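Local coordinates for carbonic anhydrase (Trichomonas vaginalis, PDB 6Y04), which probably catalyses the reversible hydration of carbon dioxide to hydrogencarbonate and a proton, using one zinc ion in each subunit, at residues R41-I50 and I168-T176; K61-T69 and I93-M101. One frame throughout, in Å; residues are numbered along the deposited sequence.

Interaction 1: residues R41-I50 and I168-T176; sequences RLVNFAEDAI and IHPDTGKVT
Water 1 accepts from R41 NH1 at 3.0 Å, in the plane of the guanidinium. Its other leg, to D171 OD1, is suspiciously short at 2.5 Å, and the bridge between the two residues is less certain for it. The two charged atoms themselves, R41 NH1 and D171 OD1, stay 4.4 Å apart, too far for a salt bridge; the true ionic partner of R41 is D39, which holds NH2. One face of the guanidinium is laid on the proline ring, with P170 CB 3.8 Å from R41 NE and over the centre of the flat group. The two side chains run side by side in the same direction, that of R41 bent at chi3 (-64°).

Further in, F45, the N-cap residue of helix 46-49, pushes its ring into the turn that links strand 163-168 to strand 175-179. CG stands anti to the backbone N (chi1 -170°), which sends CE2 and CZ toward a rim of carbonyls. F45 CE2 comes 3.6 Å from G173 CA, where no side chain stands in the way, and CZ lies 3.7 Å from D171 O. The turn keeps its shape through H169, whose ND1 accepts from D171 N nearly in the ring plane, and through an ST turn in which T172 OG1 accepts from K174 N.

Here the five-stranded mixed sheet of the beta-class carbonic anhydrase turns into its antiparallel edge hairpin. I168 CD1 reaches A49 CB at 3.8 Å and fits under the short helix, while the CG2 branches of I50 and V175 meet at 3.7 Å. The second subunit seals this seam: N11 of that chain donates to A49 O and G173 O and accepts from V175 N, and its R54 makes a cation-pi contact with F45.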
loop_
_atom_site.group_PDB
_atom_site.type_symbol
_atom_site.label_atom_id
_atom_site.label_comp_id
_atom_site.label_asym_id
_atom_site.label_seq_id
_atom_site.Cartn_x
_atom_site.Cartn_y
_atom_site.Cartn_z
ATOM N N ARG A 41 -4.635 -11.901 -3.515
ATOM C CA ARG A 41 -5.920 -12.208 -4.126
ATOM C C ARG A 41 -6.687 -10.934 -4.491
ATOM O O ARG A 41 -7.661 -11.002 -5.244
ATOM C CB ARG A 41 -6.748 -13.099 -3.191
ATOM C CG ARG A 41 -6.241 -14.534 -3.105
ATOM C CD ARG A 41 -6.880 -15.345 -1.995
ATOM N NE ARG A 41 -6.524 -14.781 -0.707
ATOM C CZ ARG A 41 -6.869 -15.289 0.468
ATOM N NH1 ARG A 41 -7.588 -16.399 0.520
ATOM N NH2 ARG A 41 -6.495 -14.682 1.584
ATOM N N LEU A 42 -6.254 -9.785 -3.937
ATOM C CA LEU A 42 -6.949 -8.524 -4.154
ATOM C C LEU A 42 -6.345 -7.771 -5.337
ATOM O O LEU A 42 -6.960 -6.831 -5.836
ATOM C CB LEU A 42 -6.925 -7.685 -2.876
ATOM C CG LEU A 42 -7.542 -8.346 -1.641
ATOM C CD1 LEU A 42 -7.406 -7.444 -0.416
ATOM C CD2 LEU A 42 -8.996 -8.713 -1.886
ATOM N N VAL A 43 -5.167 -8.210 -5.797
ATOM C CA VAL A 43 -4.469 -7.596 -6.922
ATOM C C VAL A 43 -5.259 -7.845 -8.205
ATOM O O VAL A 43 -5.528 -8.992 -8.554
ATOM C CB VAL A 43 -3.028 -8.138 -7.043
ATOM C CG1 VAL A 43 -2.301 -7.609 -8.279
ATOM C CG2 VAL A 43 -2.219 -7.897 -5.777
ATOM N N ASN A 44 -5.606 -6.763 -8.908
ATOM C CA ASN A 44 -6.436 -6.809 -10.104
ATOM C C ASN A 44 -7.778 -7.456 -9.788
ATOM O O ASN A 44 -8.266 -8.296 -10.543
ATOM C CB ASN A 44 -5.757 -7.514 -11.282
ATOM C CG ASN A 44 -4.673 -6.676 -11.920
ATOM O OD1 ASN A 44 -4.722 -5.444 -11.902
ATOM N ND2 ASN A 44 -3.692 -7.343 -12.500
ATOM N N PHE A 45 -8.369 -7.042 -8.666
ATOM C CA PHE A 45 -9.581 -7.675 -8.184
ATOM C C PHE A 45 -10.402 -6.686 -7.368
ATOM O O PHE A 45 -11.536 -6.383 -7.721
ATOM C CB PHE A 45 -9.231 -8.928 -7.380
ATOM C CG PHE A 45 -10.414 -9.793 -7.041
ATOM C CD1 PHE A 45 -11.098 -10.477 -8.039
ATOM C CD2 PHE A 45 -10.845 -9.918 -5.731
ATOM C CE1 PHE A 45 -12.185 -11.280 -7.732
ATOM C CE2 PHE A 45 -11.932 -10.723 -5.424
ATOM C CZ PHE A 45 -12.600 -11.403 -6.422
ATOM N N ALA A 46 -9.799 -6.166 -6.297
ATOM C CA ALA A 46 -10.494 -5.356 -5.311
ATOM C C ALA A 46 -11.119 -4.112 -5.948
ATOM O O ALA A 46 -12.243 -3.737 -5.603
ATOM C CB ALA A 46 -9.534 -5.007 -4.202
ATOM N N GLU A 47 -10.390 -3.486 -6.883
ATOM C CA GLU A 47 -10.826 -2.240 -7.490
ATOM C C GLU A 47 -12.035 -2.501 -8.381
ATOM O O GLU A 47 -12.995 -1.724 -8.365
ATOM C CB GLU A 47 -9.700 -1.595 -8.300
ATOM C CG GLU A 47 -8.522 -1.151 -7.455
ATOM C CD GLU A 47 -7.446 -2.193 -7.166
ATOM O OE1 GLU A 47 -7.580 -3.367 -7.625
ATOM O OE2 GLU A 47 -6.462 -1.822 -6.482
ATOM N N ASP A 48 -11.977 -3.598 -9.149
ATOM C CA ASP A 48 -13.093 -3.944 -10.012
ATOM C C ASP A 48 -14.304 -4.253 -9.135
ATOM O O ASP A 48 -15.433 -3.936 -9.500
ATOM C CB ASP A 48 -12.775 -5.124 -10.935
ATOM C CG ASP A 48 -11.683 -4.878 -11.963
ATOM O OD1 ASP A 48 -11.298 -3.710 -12.170
ATOM O OD2 ASP A 48 -11.222 -5.870 -12.551
ATOM N N ALA A 49 -14.044 -4.870 -7.975
ATOM C CA ALA A 49 -15.085 -5.352 -7.084
ATOM C C ALA A 49 -15.871 -4.180 -6.501
ATOM O O ALA A 49 -17.047 -4.329 -6.179
ATOM C CB ALA A 49 -14.484 -6.216 -6.003
ATOM N N ILE A 50 -15.214 -3.020 -6.380
ATOM C CA ILE A 50 -15.870 -1.842 -5.830
ATOM C C ILE A 50 -16.150 -0.813 -6.930
ATOM O O ILE A 50 -16.601 0.293 -6.639
ATOM C CB ILE A 50 -15.070 -1.261 -4.641
ATOM C CG1 ILE A 50 -13.652 -0.842 -5.042
ATOM C CG2 ILE A 50 -15.067 -2.245 -3.476
ATOM C CD1 ILE A 50 -12.979 0.098 -4.059
ATOM N N ILE A 168 -14.225 -7.015 2.265
ATOM C CA ILE A 168 -14.300 -7.743 1.011
ATOM C C ILE A 168 -13.927 -9.199 1.276
ATOM O O ILE A 168 -13.064 -9.490 2.105
ATOM C CB ILE A 168 -13.440 -7.091 -0.100
ATOM C CG1 ILE A 168 -13.618 -7.794 -1.448
ATOM C CG2 ILE A 168 -11.972 -6.999 0.297
ATOM C CD1 ILE A 168 -13.023 -7.064 -2.630
ATOM N N HIS A 169 -14.610 -10.102 0.563
ATOM C CA HIS A 169 -14.258 -11.511 0.569
ATOM C C HIS A 169 -13.241 -11.791 -0.534
ATOM O O HIS A 169 -13.505 -11.546 -1.711
ATOM C CB HIS A 169 -15.507 -12.394 0.457
ATOM C CG HIS A 169 -15.196 -13.824 0.749
ATOM N ND1 HIS A 169 -14.356 -14.581 -0.061
ATOM C CD2 HIS A 169 -15.568 -14.632 1.765
ATOM C CE1 HIS A 169 -14.229 -15.789 0.444
ATOM N NE2 HIS A 169 -14.971 -15.846 1.557
ATOM N N PRO A 170 -12.059 -12.350 -0.202
ATOM C CA PRO A 170 -10.974 -12.465 -1.181
ATOM C C PRO A 170 -11.212 -13.475 -2.308
ATOM O O PRO A 170 -10.499 -13.456 -3.312
ATOM C CB PRO A 170 -9.755 -12.817 -0.313
ATOM C CG PRO A 170 -10.335 -13.501 0.905
ATOM C CD PRO A 170 -11.706 -12.891 1.120
ATOM N N ASP A 171 -12.237 -14.324 -2.164
ATOM C CA ASP A 171 -12.552 -15.316 -3.185
ATOM C C ASP A 171 -13.689 -14.838 -4.081
ATOM O O ASP A 171 -13.543 -14.830 -5.297
ATOM C CB ASP A 171 -12.900 -16.668 -2.568
ATOM C CG ASP A 171 -11.706 -17.347 -1.931
ATOM O OD1 ASP A 171 -10.614 -17.309 -2.547
ATOM O OD2 ASP A 171 -11.872 -17.911 -0.826
ATOM N N THR A 172 -14.820 -14.467 -3.467
ATOM C CA THR A 172 -16.041 -14.132 -4.186
ATOM C C THR A 172 -15.995 -12.676 -4.636
ATOM O O THR A 172 -16.525 -12.339 -5.695
ATOM C CB THR A 172 -17.295 -14.349 -3.323
ATOM O OG1 THR A 172 -17.283 -13.414 -2.246
ATOM C CG2 THR A 172 -17.422 -15.755 -2.776
ATOM N N GLY A 173 -15.375 -11.829 -3.801
ATOM C CA GLY A 173 -15.268 -10.403 -4.058
ATOM C C GLY A 173 -16.457 -9.628 -3.501
ATOM O O GLY A 173 -16.605 -8.443 -3.783
ATOM N N LYS A 174 -17.300 -10.305 -2.709
ATOM C CA LYS A 174 -18.448 -9.671 -2.081
ATOM C C LYS A 174 -17.973 -8.629 -1.068
ATOM O O LYS A 174 -17.156 -8.926 -0.197
ATOM C CB LYS A 174 -19.348 -10.726 -1.426
ATOM C CG LYS A 174 -20.586 -10.187 -0.722
ATOM C CD LYS A 174 -21.468 -11.283 -0.164
ATOM C CE LYS A 174 -22.249 -10.815 1.043
ATOM N NZ LYS A 174 -22.922 -11.952 1.714
ATOM N N VAL A 175 -18.500 -7.410 -1.194
ATOM C CA VAL A 175 -18.166 -6.319 -0.292
ATOM C C VAL A 175 -19.369 -6.063 0.613
ATOM O O VAL A 175 -20.502 -5.990 0.140
ATOM C CB VAL A 175 -17.759 -5.050 -1.073
ATOM C CG1 VAL A 175 -17.444 -3.876 -0.152
ATOM C CG2 VAL A 175 -16.602 -5.310 -2.029
ATOM N N THR A 176 -19.119 -5.968 1.922
ATOM C CA THR A 176 -20.168 -5.614 2.865
ATOM C C THR A 176 -19.733 -4.377 3.655
ATOM O O THR A 176 -18.603 -4.311 4.129
ATOM C CB THR A 176 -20.594 -6.803 3.746
ATOM O OG1 THR A 176 -20.155 -6.613 5.092
ATOM C CG2 THR A 176 -20.139 -8.157 3.249
HETATM O O HOH W 1 -8.714 -18.428 -1.319
#

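Interaction 2: residues K61-T69 and I93-M101; sequences KAAGNGIWT and IMGHECCGM. With ZN (zinc ion), chain C.
A type II turn from A62 to N65, closed by N65 N to A62 O, lays G64 against M101, with CA atoms 5.7 Å apart, and N65 beside G95 near the end of strand 90-96. G64 CA lies 3.9 Å from C99 SG, one of the zinc-binding sulfurs. The missing side chain leaves M101 CG its place beside G64, whose left-handed backbone would also press a CB against A63 O.

N65 directs its amide at the strand. With CG held between the backbone N and the carbonyl carbon (chi1 52°), ND2 comes 3.5 Å from G95 CA, and OD1 lies at the edge of the H96 ring, near its plane. Water 2 bridges this gap, donating to N65 OD1 at 3.0 Å and accepting from H96 N, which ties the loop to the strand end at the backbone N of a zinc ligand. Beyond the turn, I67 CD1 approaches I93 CD1 and carries the contact into the apolar layer under helix 140-152.

On the other flank M101 curls back, bent at chi2 (-70°) and chi3 (-85°), so that CE reaches A63 O at 3.5 Å and SD rests by A63 CB. V81 of the second subunit packs on this methionine, and S78 of that chain is hydrogen-bonded to A63 N.

H96 NE2 binds zinc at 2.0 Å. Its ring is steadied by a weak bond from ND1 to E97 O and carries C99 CB over one face, toward the rim. C99 SG joins it on the metal, C37 adds the third protein ligand, and water 3, 2.0 Å from the zinc, accepts from G100 N. With two sulfurs and one imidazole holding the metal, that water is the probable nucleophile toward carbon dioxide.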
loop_
_atom_site.group_PDB
_atom_site.type_symbol
_atom_site.label_atom_id
_atom_site.label_comp_id
_atom_site.label_asym_id
_atom_site.label_seq_id
_atom_site.Cartn_x
_atom_site.Cartn_y
_atom_site.Cartn_z
ATOM N N LYS A 61 -1.934 0.239 0.351
ATOM C CA LYS A 61 -1.994 -1.160 0.747
ATOM C C LYS A 61 -0.849 -1.527 1.686
ATOM O O LYS A 61 0.315 -1.264 1.397
ATOM C CB LYS A 61 -1.883 -2.096 -0.460
ATOM C CG LYS A 61 -2.979 -2.018 -1.515
ATOM C CD LYS A 61 -2.880 -3.221 -2.419
ATOM C CE LYS A 61 -3.719 -3.135 -3.668
ATOM N NZ LYS A 61 -3.462 -4.319 -4.520
ATOM N N ALA A 62 -1.198 -2.210 2.781
ATOM C CA ALA A 62 -0.247 -2.808 3.702
ATOM C C ALA A 62 -0.846 -4.100 4.245
ATOM O O ALA A 62 -2.062 -4.269 4.230
ATOM C CB ALA A 62 0.069 -1.844 4.824
ATOM N N ALA A 63 0.014 -4.983 4.761
ATOM C CA ALA A 63 -0.429 -6.218 5.389
ATOM C C ALA A 63 -1.432 -5.907 6.495
ATOM O O ALA A 63 -1.066 -5.356 7.527
ATOM C CB ALA A 63 0.765 -6.975 5.921
ATOM N N GLY A 64 -2.706 -6.240 6.257
ATOM C CA GLY A 64 -3.739 -6.115 7.272
ATOM C C GLY A 64 -4.409 -4.742 7.302
ATOM O O GLY A 64 -5.294 -4.510 8.125
ATOM N N ASN A 65 -3.984 -3.838 6.407
ATOM C CA ASN A 65 -4.630 -2.548 6.183
ATOM C C ASN A 65 -4.989 -1.852 7.502
ATOM O O ASN A 65 -6.100 -1.336 7.656
ATOM C CB ASN A 65 -5.873 -2.683 5.293
ATOM C CG ASN A 65 -6.844 -3.736 5.787
ATOM O OD1 ASN A 65 -6.705 -4.915 5.462
ATOM N ND2 ASN A 65 -7.817 -3.325 6.586
ATOM N N GLY A 66 -4.038 -1.833 8.442
ATOM C CA GLY A 66 -4.325 -1.393 9.796
ATOM C C GLY A 66 -3.763 -0.007 10.095
ATOM O O GLY A 66 -2.649 0.328 9.688
ATOM N N ILE A 67 -4.574 0.796 10.788
ATOM C CA ILE A 67 -4.104 1.995 11.459
ATOM C C ILE A 67 -4.386 1.801 12.943
ATOM O O ILE A 67 -5.539 1.792 13.363
ATOM C CB ILE A 67 -4.795 3.263 10.909
ATOM C CG1 ILE A 67 -4.627 3.409 9.395
ATOM C CG2 ILE A 67 -4.339 4.508 11.655
ATOM C CD1 ILE A 67 -5.674 2.663 8.591
ATOM N N TRP A 68 -3.321 1.612 13.722
ATOM C CA TRP A 68 -3.456 1.447 15.158
ATOM C C TRP A 68 -2.963 2.701 15.876
ATOM O O TRP A 68 -3.207 2.865 17.071
ATOM C CB TRP A 68 -2.751 0.167 15.635
ATOM C CG TRP A 68 -1.368 -0.041 15.087
ATOM C CD1 TRP A 68 -1.027 -0.785 13.996
ATOM C CD2 TRP A 68 -0.130 0.486 15.609
ATOM N NE1 TRP A 68 0.328 -0.753 13.799
ATOM C CE2 TRP A 68 0.908 0.015 14.772
ATOM C CE3 TRP A 68 0.210 1.304 16.699
ATOM C CZ2 TRP A 68 2.252 0.334 14.993
ATOM C CZ3 TRP A 68 1.535 1.633 16.913
ATOM C CH2 TRP A 68 2.541 1.149 16.068
ATOM N N THR A 69 -2.282 3.584 15.133
ATOM C CA THR A 69 -1.651 4.769 15.695
ATOM C C THR A 69 -2.501 6.005 15.410
ATOM O O THR A 69 -3.206 6.058 14.398
ATOM C CB THR A 69 -0.234 4.961 15.128
ATOM O OG1 THR A 69 0.420 5.962 15.908
ATOM C CG2 THR A 69 -0.214 5.376 13.672
ATOM N N ILE A 93 -11.718 2.397 4.282
ATOM C CA ILE A 93 -10.827 1.364 4.788
ATOM C C ILE A 93 -11.479 -0.003 4.592
ATOM O O ILE A 93 -12.552 -0.278 5.130
ATOM C CB ILE A 93 -10.435 1.654 6.252
ATOM C CG1 ILE A 93 -9.660 2.972 6.339
ATOM C CG2 ILE A 93 -9.643 0.497 6.847
ATOM C CD1 ILE A 93 -9.832 3.679 7.650
ATOM N N MET A 94 -10.808 -0.856 3.807
ATOM C CA MET A 94 -11.401 -2.101 3.346
ATOM C C MET A 94 -10.527 -3.293 3.738
ATOM O O MET A 94 -9.500 -3.559 3.106
ATOM C CB MET A 94 -11.609 -2.073 1.832
ATOM C CG MET A 94 -12.197 -3.354 1.297
ATOM S SD MET A 94 -12.837 -3.182 -0.364
ATOM C CE MET A 94 -11.308 -2.976 -1.275
ATOM N N GLY A 95 -10.971 -4.005 4.783
ATOM C CA GLY A 95 -10.344 -5.238 5.221
ATOM C C GLY A 95 -10.928 -6.439 4.487
ATOM O O GLY A 95 -11.805 -6.289 3.641
ATOM N N HIS A 96 -10.436 -7.636 4.813
ATOM C CA HIS A 96 -10.911 -8.826 4.130
ATOM C C HIS A 96 -10.898 -10.023 5.071
ATOM O O HIS A 96 -10.084 -10.092 5.988
ATOM C CB HIS A 96 -10.099 -9.080 2.855
ATOM C CG HIS A 96 -8.693 -9.518 3.109
ATOM N ND1 HIS A 96 -8.290 -10.824 2.919
ATOM C CD2 HIS A 96 -7.603 -8.845 3.546
ATOM C CE1 HIS A 96 -7.014 -10.936 3.215
ATOM N NE2 HIS A 96 -6.567 -9.740 3.609
ATOM N N GLU A 97 -11.819 -10.957 4.799
ATOM C CA GLU A 97 -11.927 -12.231 5.493
ATOM C C GLU A 97 -10.710 -13.077 5.131
ATOM O O GLU A 97 -10.168 -12.936 4.038
ATOM C CB GLU A 97 -13.228 -12.933 5.091
ATOM C CG GLU A 97 -14.381 -11.965 4.846
ATOM C CD GLU A 97 -15.782 -12.545 4.734
ATOM O OE1 GLU A 97 -16.039 -13.592 5.367
ATOM O OE2 GLU A 97 -16.619 -11.937 4.020
ATOM N N CYS A 98 -10.281 -13.940 6.061
ATOM C CA CYS A 98 -9.152 -14.842 5.865
ATOM C C CYS A 98 -7.859 -14.037 5.709
ATOM O O CYS A 98 -7.003 -14.401 4.905
ATOM C CB CYS A 98 -9.339 -15.745 4.643
ATOM S SG CYS A 98 -10.904 -16.667 4.583
ATOM N N CYS A 99 -7.717 -12.945 6.480
ATOM C CA CYS A 99 -6.547 -12.085 6.379
ATOM C C CYS A 99 -5.386 -12.817 7.051
ATOM O O CYS A 99 -5.597 -13.495 8.058
ATOM C CB CYS A 99 -6.775 -10.735 7.058
ATOM S SG CYS A 99 -5.432 -9.543 6.789
ATOM N N GLY A 100 -4.178 -12.701 6.478
ATOM C CA GLY A 100 -3.029 -13.489 6.909
ATOM C C GLY A 100 -2.420 -12.985 8.220
ATOM O O GLY A 100 -1.490 -13.582 8.768
ATOM N N MET A 101 -2.989 -11.882 8.713
ATOM C CA MET A 101 -2.447 -11.100 9.805
ATOM C C MET A 101 -3.094 -11.536 11.114
ATOM O O MET A 101 -2.560 -11.263 12.191
ATOM C CB MET A 101 -2.722 -9.614 9.562
ATOM C CG MET A 101 -1.718 -8.989 8.627
ATOM S SD MET A 101 -0.087 -8.865 9.410
ATOM C CE MET A 101 -0.247 -7.311 10.290
HETATM ZN ZN ZN C . -4.770 -9.470 4.547
HETATM O O HOH W 2 -8.170 -7.247 6.538
HETATM O O HOH W 3 -3.386 -10.895 4.334
#

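How the interactions relate
Interactions 1 and 2, their centres about 14 Å apart, both reach one sheet, through the ends of neighbouring strands 90-96 and 163-168: I168 N and G95 O are 2.9 Å apart, a probable hydrogen bond. P170 CG also packs on E97 O at 3.2 Å. The zinc of interaction 2 is about 6 Å from the nearest atom of the L42 side chain. R41 makes a second link, NH2 bonding weakly to C98 O, between the two zinc ligands of 93-101. With D39 engaged by this arginine and water on the metal, the site is probably arranged as in the open form of beta-class carbonic anhydrases. Both contacts also reach the second subunit.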